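Local atomic coordinates of cGAS/DncV-like nucleotidyltransferase in E. coli homolog (Elizabethkingia meningoseptica ATCC 13253 = NBRC 12535, PDB entry 6E0O), a protein that synthesises cyclic nucleotide second messengers for a CBASS antivirus system that defends bacteria against bacteriophage. Residues I124-N129 with A135-C140; N25-I30 with V62-R67; T31-A36 with R110-T115; T43-L46 with Y50-N53; G156-F159 with K165-I168. All coordinates share one frame; numbering follows the deposited sequence.

All five contacts belong to the nucleotidyltransferase part of the chain. Helix 21-38 serves contact 2 and then contact 3, whose centres are about 10 Å apart; contact 4 follows it in the chain, on strand 42-47 and helix 48-52, before strand 62-68 closes contact 2 and helix 98-113 closes contact 3. The hairpins of contacts 1 and 5 come last, about 17 Å apart between centres and linked through strands 135-147 and 152-160. Contacts 1, 2, 4 and 5 share one mixed sheet, and contact 3 lies among the helices beside it. Asp63 and Asp136 thus stand on adjacent parallel strands, near the nucleotide whose base rests against contact 5.

Contact 1: I124-N129 with A135-C140; sequences IQVNGN and ADVIPC. With nucleotides of chain B.
Ile124, Gln125 and Val126 run antiparallel to Val137, Asp136 and Ala135, the strand axes approaching to 4.7 Å at an angle of 151°. Ile124 N donates to Val137 O and Val137 N to Ile124 O, both at 2.8 Å. Val126 and Ala135 form the other hydrogen-bonded pair; the return bond from Ala135 N to Val126 O measures 3.0 Å. Between them sits the non-hydrogen-bonded pair Gln125 and Asp136, whose side chains leave the same face and lie alongside each other, amide and carboxylate only 6° from coplanar. With Gln125 CG anti to the backbone N (chi1 -175°) and the chain extended, CG passes 3.8 Å from Asp136 OD1. A water fastens the two ends, accepting from Gln125 NE2 at 2.7 Å and donating to Asp136 OD1 at 2.9 Å. The other oxygen, Asp136 OD2, is 3.0 Å from O3' of A2 of chain B, a hydroxyl that also has Asp63 within reach. Asp136 is a probable magnesium ligand, although here its side chain stays about 6 Å from the bound ion. On the reverse face, Val126 CG2 touches Val137 CG2. This apolar face packs under helices 21-38 and 98-113, through Ile30, Leu34, Leu109 and Phe113, while strand 62-68 flanks strand 135-147 within the sheet.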
# COMPACT_ATOMS: atom_id res chain seq x y z
N ILE A 124 -8.84 0.09 13.00
CA ILE A 124 -8.84 0.83 14.26
C ILE A 124 -7.57 1.67 14.26
O ILE A 124 -6.46 1.13 14.21
CB ILE A 124 -8.88 -0.10 15.48
CG1 ILE A 124 -10.03 -1.10 15.44
CG2 ILE A 124 -8.92 0.78 16.73
CD1 ILE A 124 -11.40 -0.50 15.45
N GLN A 125 -7.71 2.98 14.33
CA GLN A 125 -6.56 3.86 14.37
C GLN A 125 -6.10 4.05 15.80
O GLN A 125 -6.92 4.27 16.70
CB GLN A 125 -6.93 5.21 13.76
CG GLN A 125 -5.80 6.19 13.62
CD GLN A 125 -6.24 7.44 12.88
OE1 GLN A 125 -6.45 8.48 13.49
NE2 GLN A 125 -6.41 7.32 11.58
N VAL A 126 -4.80 3.97 16.00
CA VAL A 126 -4.17 4.28 17.28
C VAL A 126 -3.27 5.49 17.04
O VAL A 126 -2.19 5.37 16.46
CB VAL A 126 -3.38 3.09 17.85
CG1 VAL A 126 -2.82 3.49 19.21
CG2 VAL A 126 -4.25 1.84 17.95
N ASN A 127 -3.72 6.66 17.47
CA ASN A 127 -2.99 7.88 17.23
C ASN A 127 -1.65 7.86 17.96
O ASN A 127 -1.56 7.41 19.10
CB ASN A 127 -3.83 9.07 17.66
CG ASN A 127 -5.02 9.27 16.75
OD1 ASN A 127 -6.15 9.41 17.22
ND2 ASN A 127 -4.78 9.28 15.45
N GLY A 128 -0.62 8.34 17.28
CA GLY A 128 0.72 8.37 17.82
C GLY A 128 0.93 9.53 18.78
O GLY A 128 0.01 10.22 19.21
N ASN A 129 2.20 9.73 19.12
CA ASN A 129 2.60 10.77 20.06
C ASN A 129 4.07 11.08 19.80
O ASN A 129 4.62 10.69 18.76
CB ASN A 129 2.27 10.34 21.49
CG ASN A 129 2.99 9.08 21.91
OD1 ASN A 129 4.08 8.79 21.45
ND2 ASN A 129 2.37 8.31 22.79
N ALA A 135 -0.73 4.34 14.00
CA ALA A 135 -0.88 3.03 13.40
C ALA A 135 -2.34 2.79 13.07
O ALA A 135 -3.24 3.18 13.82
CB ALA A 135 -0.41 1.92 14.34
N ASP A 136 -2.56 2.14 11.93
CA ASP A 136 -3.86 1.60 11.57
C ASP A 136 -3.78 0.10 11.83
O ASP A 136 -2.96 -0.59 11.23
CB ASP A 136 -4.12 1.84 10.08
CG ASP A 136 -4.51 3.26 9.78
OD1 ASP A 136 -4.70 4.04 10.73
OD2 ASP A 136 -4.65 3.58 8.58
N VAL A 137 -4.63 -0.39 12.73
CA VAL A 137 -4.69 -1.81 13.03
C VAL A 137 -5.84 -2.41 12.23
O VAL A 137 -6.99 -1.95 12.33
CB VAL A 137 -4.86 -2.05 14.54
CG1 VAL A 137 -4.99 -3.53 14.83
CG2 VAL A 137 -3.69 -1.44 15.28
N ILE A 138 -5.54 -3.44 11.45
CA ILE A 138 -6.50 -4.02 10.51
C ILE A 138 -6.83 -5.43 10.98
O ILE A 138 -6.13 -6.39 10.60
CB ILE A 138 -5.94 -4.02 9.08
CG1 ILE A 138 -5.53 -2.60 8.68
CG2 ILE A 138 -6.97 -4.57 8.12
CD1 ILE A 138 -4.44 -2.55 7.67
N PRO A 139 -7.85 -5.62 11.81
CA PRO A 139 -8.31 -6.99 12.11
C PRO A 139 -8.87 -7.63 10.85
O PRO A 139 -9.51 -6.96 10.02
CB PRO A 139 -9.38 -6.78 13.18
CG PRO A 139 -9.89 -5.41 12.94
CD PRO A 139 -8.70 -4.60 12.45
N CYS A 140 -8.64 -8.93 10.71
CA CYS A 140 -9.07 -9.64 9.51
C CYS A 140 -9.02 -11.13 9.75
O CYS A 140 -8.56 -11.60 10.80
CB CYS A 140 -8.20 -9.27 8.30
SG CYS A 140 -6.45 -9.69 8.52
P A B 2 -7.93 3.51 2.82
OP1 A B 2 -9.02 2.57 2.43
OP2 A B 2 -8.28 4.86 3.32
O5' A B 2 -7.06 2.79 3.95
C5' A B 2 -7.49 2.75 5.30
C4' A B 2 -6.87 1.59 6.05
O4' A B 2 -7.43 0.35 5.55
C3' A B 2 -5.36 1.47 5.91
O3' A B 2 -4.78 0.99 7.13
C2' A B 2 -5.19 0.44 4.81
O2' A B 2 -3.98 -0.29 4.85
C1' A B 2 -6.40 -0.47 5.03
N9 A B 2 -6.89 -1.07 3.79
C8 A B 2 -7.60 -0.45 2.79
N7 A B 2 -7.91 -1.24 1.79
C5 A B 2 -7.35 -2.46 2.15
C6 A B 2 -7.32 -3.71 1.51
N6 A B 2 -7.87 -3.98 0.33
N1 A B 2 -6.69 -4.70 2.16
C2 A B 2 -6.12 -4.48 3.34
N3 A B 2 -6.09 -3.35 4.05
C4 A B 2 -6.73 -2.37 3.39
O HOH W 1 -6.85 5.65 9.55

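Contact 2: N25-I30 with V62-R67; sequences NAITQI and VDIVMR. With MG (magnesium ion), chain D; nucleotides of chain B.
Ile64 reaches from strand 62-67 to Ile27 and Ile30 of helix 25-30, whose axis passes 10.1 Å away with its direction 28° from that of the strand. From CB the side chain divides. CG2 lies against Ile44 of the adjacent strand, while CG1, anti to the carbonyl carbon (chi1 -57°), starts the branch that continues extended to the helix. Its terminal CD1 does the touching: it meets Ile30 CD1 at 4.0 Å and Ile30 CG2 at 4.1 Å, and on the neighbouring turn Ile27 CG1 at 4.1 Å. One methyl thus fits between two isoleucines, and no hydrogen bond crosses the contact. Ala135 and Phe113 close round Ile30.

Next to Ile64 in the strand, Asp63 projects from the other face and divides its carboxylate between two tasks. OD2 binds the magnesium ion at 2.1 Å. OD1 accepts a hydrogen bond at 2.6 Å from a water that is itself a ligand of the metal, and stands 2.7 Å from O3' of A2 of chain B, so that the ion and its water hold the carboxylate in place beside the hydroxyl. Paired acidic residues at the start of the strand that follows the Gly-Ser helix, here Asp63 and, probably, Asp61, are a hallmark of the polymerase beta-like nucleotidyltransferase fold.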
# COMPACT_ATOMS: atom_id res chain seq x y z
N ASN A 25 8.48 1.56 18.02
CA ASN A 25 7.74 1.78 19.26
C ASN A 25 6.25 1.51 19.06
O ASN A 25 5.60 0.87 19.90
CB ASN A 25 7.94 3.20 19.78
CG ASN A 25 9.30 3.41 20.39
OD1 ASN A 25 10.03 2.45 20.67
ND2 ASN A 25 9.66 4.67 20.61
N ALA A 26 5.69 2.01 17.96
CA ALA A 26 4.28 1.74 17.70
C ALA A 26 4.02 0.25 17.57
O ALA A 26 3.06 -0.28 18.16
CB ALA A 26 3.84 2.47 16.43
N ILE A 27 4.85 -0.46 16.80
CA ILE A 27 4.62 -1.89 16.60
C ILE A 27 4.72 -2.64 17.93
O ILE A 27 3.88 -3.49 18.25
CB ILE A 27 5.57 -2.46 15.53
CG1 ILE A 27 5.27 -1.83 14.17
CG2 ILE A 27 5.45 -3.97 15.47
CD1 ILE A 27 6.32 -2.13 13.13
N THR A 28 5.74 -2.33 18.73
CA THR A 28 5.92 -3.01 20.01
C THR A 28 4.72 -2.79 20.92
O THR A 28 4.18 -3.74 21.51
CB THR A 28 7.20 -2.51 20.68
OG1 THR A 28 8.32 -2.87 19.86
CG2 THR A 28 7.37 -3.09 22.09
N GLN A 29 4.31 -1.53 21.09
CA GLN A 29 3.24 -1.23 22.03
C GLN A 29 1.92 -1.83 21.57
O GLN A 29 1.17 -2.39 22.37
CB GLN A 29 3.08 0.28 22.18
CG GLN A 29 4.23 0.95 22.90
CD GLN A 29 4.05 2.45 22.96
OE1 GLN A 29 2.94 2.93 23.14
NE2 GLN A 29 5.13 3.19 22.78
N ILE A 30 1.61 -1.70 20.28
CA ILE A 30 0.35 -2.21 19.76
C ILE A 30 0.32 -3.73 19.83
O ILE A 30 -0.68 -4.34 20.21
CB ILE A 30 0.07 -1.66 18.35
CG1 ILE A 30 -0.30 -0.18 18.51
CG2 ILE A 30 -1.01 -2.46 17.67
CD1 ILE A 30 -0.24 0.62 17.27
N VAL A 62 1.67 3.59 10.00
CA VAL A 62 1.98 2.20 9.70
C VAL A 62 0.71 1.35 9.74
O VAL A 62 -0.14 1.53 10.62
CB VAL A 62 3.05 1.62 10.65
CG1 VAL A 62 2.58 1.67 12.11
CG2 VAL A 62 3.42 0.20 10.24
N ASP A 63 0.61 0.40 8.81
CA ASP A 63 -0.53 -0.51 8.71
C ASP A 63 -0.16 -1.86 9.32
O ASP A 63 0.64 -2.61 8.75
CB ASP A 63 -0.92 -0.65 7.24
CG ASP A 63 -1.20 0.69 6.62
OD1 ASP A 63 -2.10 1.37 7.15
OD2 ASP A 63 -0.50 1.08 5.66
N ILE A 64 -0.73 -2.14 10.49
CA ILE A 64 -0.47 -3.36 11.23
C ILE A 64 -1.67 -4.28 11.07
O ILE A 64 -2.78 -3.95 11.52
CB ILE A 64 -0.22 -3.07 12.72
CG1 ILE A 64 0.94 -2.09 12.89
CG2 ILE A 64 0.01 -4.35 13.50
CD1 ILE A 64 1.14 -1.64 14.33
N VAL A 65 -1.46 -5.42 10.43
CA VAL A 65 -2.52 -6.39 10.20
C VAL A 65 -2.58 -7.36 11.37
O VAL A 65 -1.55 -7.88 11.81
CB VAL A 65 -2.30 -7.14 8.88
CG1 VAL A 65 -3.46 -8.09 8.63
CG2 VAL A 65 -2.13 -6.18 7.71
N MET A 66 -3.78 -7.60 11.88
CA MET A 66 -4.00 -8.59 12.93
C MET A 66 -4.94 -9.65 12.36
O MET A 66 -6.16 -9.46 12.34
CB MET A 66 -4.56 -7.98 14.20
CG MET A 66 -4.58 -8.98 15.34
SD MET A 66 -5.65 -8.58 16.72
CE MET A 66 -7.23 -9.07 16.03
N ARG A 67 -4.38 -10.76 11.91
CA ARG A 67 -5.13 -11.82 11.26
C ARG A 67 -5.54 -12.86 12.30
O ARG A 67 -4.70 -13.60 12.82
CB ARG A 67 -4.28 -12.46 10.17
CG ARG A 67 -5.01 -13.49 9.32
CD ARG A 67 -4.08 -14.16 8.33
NE ARG A 67 -3.05 -14.96 9.00
CZ ARG A 67 -1.97 -15.43 8.40
NH1 ARG A 67 -1.76 -15.17 7.12
NH2 ARG A 67 -1.08 -16.13 9.08
MG MG D . -0.47 2.90 4.59
P A B 2 -7.93 3.51 2.82
OP1 A B 2 -9.02 2.57 2.43
OP2 A B 2 -8.28 4.86 3.32
O5' A B 2 -7.06 2.79 3.95
C5' A B 2 -7.49 2.75 5.30
C4' A B 2 -6.87 1.59 6.05
O4' A B 2 -7.43 0.35 5.55
C3' A B 2 -5.36 1.47 5.91
O3' A B 2 -4.78 0.99 7.13
C2' A B 2 -5.19 0.44 4.81
O2' A B 2 -3.98 -0.29 4.85
C1' A B 2 -6.40 -0.47 5.03
N9 A B 2 -6.89 -1.07 3.79
C8 A B 2 -7.60 -0.45 2.79
N7 A B 2 -7.91 -1.24 1.79
C5 A B 2 -7.35 -2.46 2.15
C6 A B 2 -7.32 -3.71 1.51
N6 A B 2 -7.87 -3.98 0.33
N1 A B 2 -6.69 -4.70 2.16
C2 A B 2 -6.12 -4.48 3.34
N3 A B 2 -6.09 -3.35 4.05
C4 A B 2 -6.73 -2.37 3.39
O HOH W 2 -1.37 3.72 6.21
O HOH W 3 1.40 3.04 5.54

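Contact 3: T31-A36 with R110-T115; sequences TAALRA and RNVFTT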
# COMPACT_ATOMS: atom_id res chain seq x y z
N THR A 31 1.43 -4.37 19.47
CA THR A 31 1.50 -5.82 19.54
C THR A 31 1.21 -6.31 20.96
O THR A 31 0.42 -7.24 21.14
CB THR A 31 2.87 -6.30 19.06
OG1 THR A 31 3.02 -5.97 17.67
CG2 THR A 31 3.02 -7.79 19.24
N ALA A 32 1.80 -5.66 21.97
CA ALA A 32 1.56 -6.08 23.35
C ALA A 32 0.08 -5.95 23.71
O ALA A 32 -0.50 -6.85 24.33
CB ALA A 32 2.43 -5.27 24.31
N ALA A 33 -0.55 -4.85 23.31
CA ALA A 33 -1.97 -4.66 23.62
C ALA A 33 -2.82 -5.75 22.97
O ALA A 33 -3.75 -6.27 23.60
CB ALA A 33 -2.40 -3.27 23.16
N LEU A 34 -2.51 -6.11 21.73
CA LEU A 34 -3.31 -7.12 21.04
C LEU A 34 -3.05 -8.51 21.61
O LEU A 34 -3.99 -9.29 21.78
CB LEU A 34 -3.02 -7.07 19.54
CG LEU A 34 -3.40 -5.75 18.86
CD1 LEU A 34 -2.93 -5.78 17.41
CD2 LEU A 34 -4.89 -5.48 18.94
N ARG A 35 -1.80 -8.84 21.90
CA ARG A 35 -1.49 -10.16 22.44
C ARG A 35 -2.16 -10.36 23.80
O ARG A 35 -2.52 -11.48 24.16
CB ARG A 35 0.01 -10.36 22.57
CG ARG A 35 0.78 -10.38 21.26
CD ARG A 35 0.51 -11.62 20.45
NE ARG A 35 1.16 -11.52 19.15
CZ ARG A 35 0.89 -12.31 18.11
NH1 ARG A 35 -0.01 -13.27 18.22
NH2 ARG A 35 1.51 -12.12 16.95
N ALA A 36 -2.31 -9.28 24.58
CA ALA A 36 -2.93 -9.42 25.90
C ALA A 36 -4.34 -10.00 25.79
O ALA A 36 -4.79 -10.71 26.69
CB ALA A 36 -2.96 -8.07 26.61
N ARG A 110 -8.17 0.09 23.24
CA ARG A 110 -8.62 1.17 24.12
C ARG A 110 -8.17 0.93 25.56
O ARG A 110 -7.88 1.88 26.29
CB ARG A 110 -10.14 1.29 24.07
CG ARG A 110 -10.65 2.53 24.76
CD ARG A 110 -12.08 2.89 24.44
NE ARG A 110 -12.41 2.82 23.05
CZ ARG A 110 -12.04 3.77 22.23
NH1 ARG A 110 -12.35 3.73 20.95
NH2 ARG A 110 -11.33 4.80 22.70
N ASN A 111 -8.09 -0.34 25.99
CA ASN A 111 -7.67 -0.61 27.36
C ASN A 111 -6.29 -0.06 27.63
O ASN A 111 -5.99 0.31 28.78
CB ASN A 111 -7.68 -2.10 27.65
CG ASN A 111 -9.07 -2.66 27.81
OD1 ASN A 111 -10.00 -1.92 28.11
ND2 ASN A 111 -9.21 -3.96 27.61
N VAL A 112 -5.44 0.01 26.61
CA VAL A 112 -4.06 0.47 26.73
C VAL A 112 -3.90 1.91 26.30
O VAL A 112 -3.26 2.71 26.98
CB VAL A 112 -3.11 -0.45 25.93
CG1 VAL A 112 -1.70 0.14 25.87
CG2 VAL A 112 -3.11 -1.85 26.51
N PHE A 113 -4.45 2.27 25.14
CA PHE A 113 -4.19 3.56 24.52
C PHE A 113 -5.31 4.56 24.73
O PHE A 113 -5.20 5.70 24.26
CB PHE A 113 -3.93 3.37 23.02
CG PHE A 113 -2.79 2.45 22.73
CD1 PHE A 113 -1.50 2.87 22.90
CD2 PHE A 113 -3.02 1.16 22.27
CE1 PHE A 113 -0.44 2.02 22.62
CE2 PHE A 113 -1.97 0.31 21.98
CZ PHE A 113 -0.69 0.74 22.18
N THR A 114 -6.39 4.15 25.40
CA THR A 114 -7.52 5.00 25.79
C THR A 114 -7.92 5.97 24.69
O THR A 114 -8.37 5.54 23.62
CB THR A 114 -7.28 5.67 27.15
OG1 THR A 114 -6.26 6.67 27.06
CG2 THR A 114 -6.86 4.63 28.20
N THR A 115 -7.76 7.27 24.93
CA THR A 115 -8.33 8.28 24.05
C THR A 115 -7.62 8.38 22.71
O THR A 115 -8.13 9.08 21.83
CB THR A 115 -8.32 9.63 24.76
OG1 THR A 115 -6.97 9.95 25.15
CG2 THR A 115 -9.21 9.60 25.99
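Ala33 carries the helix 31-36 side of the contact, meeting Val112 and Phe113 where helix 98-113 ends. Two residues before it, Thr31 faces away and returns its OG1 to Ile27 O in the preceding turn. Ala33 itself points toward the other helix. Its CB meets Val112 CG2 at 3.7 Å and Phe113 CE2 at 3.8 Å, the second contact reaching the ring obliquely. So small a side chain lets the backbones come close, with the CA atoms of Ala33 and Val112 6.4 Å apart. Leu34, next in line, packs against Thr105 and Leu109, earlier on the same partner helix, and Arg35 turns the other way to bond through NH1 with Gly39 O and Val42 O.

On the facing side, Val112 divides its methyls. CG2, anti to the carbonyl carbon, goes to Ala33, whereas CG1 settles over the centre of the neighbouring Phe113 ring, 3.7 Å above its plane. The same ring reaches Ile30 and Gln29 one turn earlier in helix 21-38. Thr114 is the first residue to leave helical phi/psi, with positive phi, its N still bonded to Arg110 O at 2.9 Å. Since the small contact, 96 Å² of buried surface, is purely hydrocarbon and no hydrogen bond spans it, these helices are held here by shape and dispersion, away from the nucleotide site.

Contact 4: T43-L46 with Y50-N53; sequences TIFL and YRNN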
# COMPACT_ATOMS: atom_id res chain seq x y z
N THR A 43 -2.03 -13.80 13.87
CA THR A 43 -0.75 -13.47 13.27
C THR A 43 -0.74 -11.95 13.08
O THR A 43 -1.69 -11.39 12.53
CB THR A 43 -0.59 -14.14 11.90
OG1 THR A 43 -0.58 -15.56 12.04
CG2 THR A 43 0.70 -13.71 11.22
N ILE A 44 0.32 -11.30 13.53
CA ILE A 44 0.50 -9.86 13.34
C ILE A 44 1.61 -9.66 12.32
O ILE A 44 2.67 -10.28 12.42
CB ILE A 44 0.78 -9.14 14.67
CG1 ILE A 44 -0.46 -9.21 15.58
CG2 ILE A 44 1.20 -7.71 14.42
CD1 ILE A 44 -0.23 -8.76 17.01
N PHE A 45 1.35 -8.83 11.32
CA PHE A 45 2.31 -8.56 10.26
C PHE A 45 2.01 -7.19 9.68
O PHE A 45 0.99 -6.57 10.00
CB PHE A 45 2.30 -9.66 9.20
CG PHE A 45 1.05 -9.75 8.38
CD1 PHE A 45 -0.03 -10.53 8.78
CD2 PHE A 45 0.96 -9.08 7.17
CE1 PHE A 45 -1.17 -10.63 7.99
CE2 PHE A 45 -0.17 -9.17 6.38
CZ PHE A 45 -1.24 -9.94 6.79
N LEU A 46 2.92 -6.70 8.84
CA LEU A 46 2.75 -5.39 8.24
C LEU A 46 2.27 -5.51 6.80
O LEU A 46 2.60 -6.45 6.08
CB LEU A 46 4.06 -4.60 8.25
CG LEU A 46 4.71 -4.38 9.61
CD1 LEU A 46 5.93 -3.45 9.45
CD2 LEU A 46 3.72 -3.82 10.62
N TYR A 50 5.08 0.73 4.80
CA TYR A 50 6.22 0.26 5.58
C TYR A 50 6.63 -1.14 5.17
O TYR A 50 7.82 -1.46 5.15
CB TYR A 50 5.91 0.32 7.07
CG TYR A 50 6.07 1.70 7.69
CD1 TYR A 50 5.00 2.58 7.73
CD2 TYR A 50 7.27 2.09 8.24
CE1 TYR A 50 5.14 3.83 8.32
CE2 TYR A 50 7.41 3.33 8.83
CZ TYR A 50 6.35 4.20 8.86
OH TYR A 50 6.51 5.43 9.45
N ARG A 51 5.66 -1.99 4.82
CA ARG A 51 5.99 -3.34 4.37
C ARG A 51 6.70 -3.32 3.02
O ARG A 51 7.69 -4.02 2.81
CB ARG A 51 4.71 -4.18 4.27
CG ARG A 51 4.94 -5.60 3.77
CD ARG A 51 5.62 -6.45 4.81
NE ARG A 51 5.99 -7.77 4.29
CZ ARG A 51 5.17 -8.81 4.22
NH1 ARG A 51 3.90 -8.71 4.61
NH2 ARG A 51 5.60 -9.96 3.73
N ASN A 52 6.19 -2.53 2.09
CA ASN A 52 6.70 -2.49 0.74
C ASN A 52 7.81 -1.46 0.55
O ASN A 52 8.36 -1.37 -0.56
CB ASN A 52 5.55 -2.23 -0.23
CG ASN A 52 4.43 -3.22 -0.06
OD1 ASN A 52 4.66 -4.42 0.02
ND2 ASN A 52 3.20 -2.73 0.00
N ASN A 53 8.13 -0.71 1.59
CA ASN A 53 9.19 0.29 1.58
C ASN A 53 8.94 1.39 0.55
O ASN A 53 9.83 1.77 -0.21
CB ASN A 53 10.57 -0.33 1.40
CG ASN A 53 11.68 0.57 1.91
OD1 ASN A 53 11.48 1.35 2.85
ND2 ASN A 53 12.85 0.48 1.30
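Leu46 O, at the tight centre of the contact, has the Arg51 side chain wrapped round it. Arg51 CG comes to 3.4 Å from this oxygen and Arg51 CD to 3.3 Å, before NH1 donates a 3.0 Å hydrogen bond to it. That bond is nearly straight, 163° at the hydrogen, and runs almost in line with the C=O; the oxygen lies at the guanidinium edge, close to its plane. The bend behind this grip is at chi2 (72°), which folds the chain back over the carbonyl after CG has left anti to the backbone N. Strand 42-47 leads directly into short helix 48-52, which begins with Gly48 and Ser49, the glycine-serine signature of this nucleotidyltransferase family; residues 48-52 probably bind GTP, and the Arg51 bond ties the last part of the strand to the helix. Beyond NH1 the packing slackens. Phe45 CD2 is 3.9 Å from Arg51 NH1, ring and guanidinium planes being 84° apart, and NH2 makes a salt bridge with Glu172, while Tyr175 supplies a cation-pi partner. Apolar contact across the segments is thin: Leu46 CB and Arg51 CB are 4.1 Å apart, and Leu46 CD1 just brushes Tyr50 CB at 4.5 Å. From there the Tyr50 ring leads away to Val62 and Ile133, its OH bonded to Ser60 O.

Contact 5: G156-F159 with K165-I168; sequences GIKF and KEII. With nucleotides of chain B.
Phe159 holds CG between its backbone N and carbonyl carbon (chi1 60°), which swings the ring across to Ile167 on the partner strand. Ile167 sets CG2 anti to its backbone N (chi1 -50°, measured to CG1), which carries this methyl to the ring and the base. Its CB sits over one face of the Phe159 ring in a CH-pi contact, 3.7 Å from the centroid. Ile167 CG2 presses on Phe159 CZ at 3.3 Å, a tight fit. Beneath them the backbones form an antiparallel hydrogen-bonded pair, Phe159 N to Ile167 O at 2.9 Å and Ile167 N to Phe159 O at 2.8 Å. On the reverse face Lys158 CB lies 4.1 Å from Ile168 CG2.

Phe159 points its ring edge at one face of the adenine of A2 of chain B, CE1 3.4 Å from C2, and Ile167 CG2 lies over that same face, 3.3 Å from C6. The exocyclic N6 of A2 donates to Ile168 O, a 3.3 Å hydrogen bond. Lys122, probably an ATP ligand, touches both Phe159 and Ile167. This beta hairpin, strands 152-160 and 166-169, therefore forms one wall of the enzyme's nucleotide pocket, combining apolar cover for the base with a backbone carbonyl that accepts from its amino group.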
# COMPACT_ATOMS: atom_id res chain seq x y z
N GLY A 156 -5.00 -15.03 1.07
CA GLY A 156 -4.80 -13.66 1.50
C GLY A 156 -5.58 -13.39 2.76
O GLY A 156 -5.70 -14.26 3.62
N ILE A 157 -6.13 -12.18 2.86
CA ILE A 157 -6.87 -11.77 4.04
C ILE A 157 -8.19 -11.16 3.59
O ILE A 157 -8.32 -10.65 2.48
CB ILE A 157 -6.10 -10.77 4.92
CG1 ILE A 157 -5.68 -9.53 4.12
CG2 ILE A 157 -4.90 -11.46 5.55
CD1 ILE A 157 -5.09 -8.44 4.99
N LYS A 158 -9.15 -11.20 4.50
CA LYS A 158 -10.44 -10.57 4.26
C LYS A 158 -10.96 -9.92 5.54
O LYS A 158 -10.75 -10.41 6.65
CB LYS A 158 -11.47 -11.58 3.76
CG LYS A 158 -11.89 -12.61 4.75
CD LYS A 158 -13.02 -13.46 4.16
CE LYS A 158 -13.45 -14.53 5.14
NZ LYS A 158 -14.48 -15.40 4.52
N PHE A 159 -11.64 -8.79 5.36
CA PHE A 159 -12.32 -8.14 6.45
C PHE A 159 -13.50 -7.38 5.86
O PHE A 159 -13.72 -7.39 4.65
CB PHE A 159 -11.37 -7.26 7.27
CG PHE A 159 -10.72 -6.17 6.50
CD1 PHE A 159 -9.52 -6.39 5.84
CD2 PHE A 159 -11.27 -4.90 6.48
CE1 PHE A 159 -8.89 -5.36 5.16
CE2 PHE A 159 -10.65 -3.87 5.80
CZ PHE A 159 -9.46 -4.10 5.13
N LYS A 165 -18.66 -3.32 3.06
CA LYS A 165 -17.92 -3.88 1.94
C LYS A 165 -17.05 -5.02 2.41
O LYS A 165 -16.45 -4.95 3.49
CB LYS A 165 -17.05 -2.81 1.29
CG LYS A 165 -17.84 -1.68 0.69
CD LYS A 165 -17.00 -0.79 -0.19
CE LYS A 165 -16.27 0.25 0.62
NZ LYS A 165 -15.71 1.30 -0.28
N GLU A 166 -16.97 -6.06 1.60
CA GLU A 166 -15.98 -7.11 1.79
C GLU A 166 -14.66 -6.64 1.19
O GLU A 166 -14.59 -6.37 -0.02
CB GLU A 166 -16.44 -8.41 1.14
CG GLU A 166 -15.52 -9.58 1.46
CD GLU A 166 -15.94 -10.85 0.75
OE1 GLU A 166 -16.00 -10.84 -0.49
OE2 GLU A 166 -16.20 -11.86 1.44
N ILE A 167 -13.65 -6.49 2.02
CA ILE A 167 -12.33 -6.03 1.60
C ILE A 167 -11.40 -7.22 1.61
O ILE A 167 -11.30 -7.94 2.62
CB ILE A 167 -11.81 -4.92 2.53
CG1 ILE A 167 -12.86 -3.81 2.73
CG2 ILE A 167 -10.52 -4.34 1.98
CD1 ILE A 167 -13.24 -3.08 1.47
N ILE A 168 -10.72 -7.46 0.50
CA ILE A 168 -9.79 -8.58 0.39
C ILE A 168 -8.45 -8.04 -0.08
O ILE A 168 -8.36 -7.02 -0.76
CB ILE A 168 -10.31 -9.70 -0.54
CG1 ILE A 168 -10.39 -9.23 -1.98
CG2 ILE A 168 -11.67 -10.21 -0.05
CD1 ILE A 168 -10.72 -10.34 -2.96
P A B 2 -7.93 3.51 2.82
OP1 A B 2 -9.02 2.57 2.43
OP2 A B 2 -8.28 4.86 3.32
O5' A B 2 -7.06 2.79 3.95
C5' A B 2 -7.49 2.75 5.30
C4' A B 2 -6.87 1.59 6.05
O4' A B 2 -7.43 0.35 5.55
C3' A B 2 -5.36 1.47 5.91
O3' A B 2 -4.78 0.99 7.13
C2' A B 2 -5.19 0.44 4.81
O2' A B 2 -3.98 -0.29 4.85
C1' A B 2 -6.40 -0.47 5.03
N9 A B 2 -6.89 -1.07 3.79
C8 A B 2 -7.60 -0.45 2.79
N7 A B 2 -7.91 -1.24 1.79
C5 A B 2 -7.35 -2.46 2.15
C6 A B 2 -7.32 -3.71 1.51
N6 A B 2 -7.87 -3.98 0.33
N1 A B 2 -6.69 -4.70 2.16
C2 A B 2 -6.12 -4.48 3.34
N3 A B 2 -6.09 -3.35 4.05
C4 A B 2 -6.73 -2.37 3.39